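Local coordinates for zinc uptake regulation protein (Escherichia coli, PDB 4MTD), which represses the zinc-uptake operon znuACB by binding its operator DNA with zinc as cofactor, at the interface of chains A and B. Residues are numbered along the deposited sequence; one frame, centred on the assembly and turned at random. Chains: chain A/B, Zinc uptake regulation protein.

The interface of chains A and B. Residues chain A 121, 124-125, 130, 135; chain B 99, 101, 137, 139.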
# COMPACT_ATOMS: atom_id res chain seq x y z
N MET A 121 28.14 -4.73 22.65
CA MET A 121 27.24 -5.57 21.87
C MET A 121 28.03 -6.60 21.06
O MET A 121 27.54 -7.71 20.83
CB MET A 121 26.40 -4.72 20.91
CG MET A 121 25.50 -3.68 21.57
SD MET A 121 24.09 -4.36 22.47
CE MET A 121 23.09 -4.97 21.12
N LEU A 124 28.99 -9.17 23.66
CA LEU A 124 27.75 -9.81 24.11
C LEU A 124 27.18 -10.77 23.06
O LEU A 124 26.68 -11.84 23.39
CB LEU A 124 26.69 -8.77 24.49
CG LEU A 124 26.87 -8.15 25.88
CD1 LEU A 124 26.03 -6.89 26.03
CD2 LEU A 124 26.52 -9.15 26.98
N ALA A 125 27.27 -10.38 21.79
CA ALA A 125 26.87 -11.25 20.69
C ALA A 125 27.78 -12.47 20.60
O ALA A 125 27.32 -13.57 20.28
CB ALA A 125 26.88 -10.48 19.38
N PHE A 130 25.52 -15.25 18.62
CA PHE A 130 24.90 -14.23 17.79
C PHE A 130 25.90 -13.51 16.90
O PHE A 130 26.90 -12.97 17.37
CB PHE A 130 24.15 -13.21 18.66
CG PHE A 130 23.13 -12.40 17.90
CD1 PHE A 130 21.84 -12.88 17.72
CD2 PHE A 130 23.46 -11.16 17.38
CE1 PHE A 130 20.90 -12.14 17.02
CE2 PHE A 130 22.52 -10.41 16.68
CZ PHE A 130 21.24 -10.90 16.50
N ASN A 135 23.50 -2.47 14.73
CA ASN A 135 22.90 -2.03 15.98
C ASN A 135 21.96 -0.84 15.75
O ASN A 135 22.22 -0.01 14.89
CB ASN A 135 23.97 -1.59 16.98
CG ASN A 135 24.99 -2.67 17.25
OD1 ASN A 135 26.13 -2.59 16.79
ND2 ASN A 135 24.59 -3.68 18.01
N ALA B 99 18.98 -4.94 26.15
CA ALA B 99 19.27 -4.90 24.73
C ALA B 99 18.64 -6.12 24.08
O ALA B 99 18.76 -7.23 24.60
CB ALA B 99 20.77 -4.89 24.50
N PHE B 101 18.30 -8.75 20.98
CA PHE B 101 19.06 -9.35 19.89
C PHE B 101 18.11 -10.10 18.97
O PHE B 101 17.58 -11.14 19.32
CB PHE B 101 20.15 -10.26 20.44
CG PHE B 101 21.26 -9.51 21.13
CD1 PHE B 101 22.46 -9.26 20.47
CD2 PHE B 101 21.10 -9.03 22.42
CE1 PHE B 101 23.48 -8.57 21.09
CE2 PHE B 101 22.12 -8.33 23.05
CZ PHE B 101 23.31 -8.10 22.38
N ILE B 137 17.87 -0.20 22.55
CA ILE B 137 19.04 -0.88 22.02
C ILE B 137 18.56 -2.17 21.38
O ILE B 137 18.09 -3.06 22.07
CB ILE B 137 20.09 -1.19 23.10
CG1 ILE B 137 20.37 0.05 23.96
CG2 ILE B 137 21.38 -1.67 22.44
CD1 ILE B 137 19.46 0.17 25.17
N ALA B 139 19.57 -5.09 18.35
CA ALA B 139 20.62 -5.61 17.48
C ALA B 139 19.99 -6.54 16.44
O ALA B 139 19.12 -7.35 16.77
CB ALA B 139 21.67 -6.35 18.30
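Strand 131-140 of chain A pairs antiparallel with its counterpart in chain B, A:Asn135 bridging B:Ala139, while helix 115-127 of chain A lies over the neighbouring side chains of chain B. This apolar patch belongs to the two-fold interface between the dimerisation domains of a Fur-family repressor, and its twin recurs with the chains exchanged. B:Phe101, on strand 99-103, contributes the most hidden surface of the patch, 81 Å². A:Met121 approaches a face of its ring and A:Phe130 lies at its edge, CE2 in the ring plane. The side chain of A:Met121 leaves the helix with CG beside the backbone N (chi1 -60°) and then bends at both chi2 and chi3, which sets the terminal methyl above that face, displaced outward past the rim near CZ. CE lies 3.4 Å from B:Phe101 CZ and equally near, 3.4 Å, to the methyl CB of B:Ala139. SD, also beside the rim of B:Phe101, meets the branch methyl CG2 of B:Ile137 at 3.8 Å and, on the neighbouring strand, CB of B:Ala99 at 3.9 Å. The methyl is thus wedged among B:Phe101, B:Ala139 and B:Ile137, while A:Met121 and A:Phe130 together limit how the B:Phe101 ring can lie. From the next turn of the helix A:Leu124 adds its CB, 4.0 Å from B:Phe101 CZ. Beyond the helix, A:Phe130 swings CG anti to its own nitrogen (chi1 -161°) and offers a ring face to B:Phe101, the planes nearly perpendicular at 80°. B:Phe101 CB rests near A:Phe130 CE1 and CZ, and the edge atom B:Phe101 CD1 sits over the rim of that face, 3.8 Å from A:Phe130 CD2.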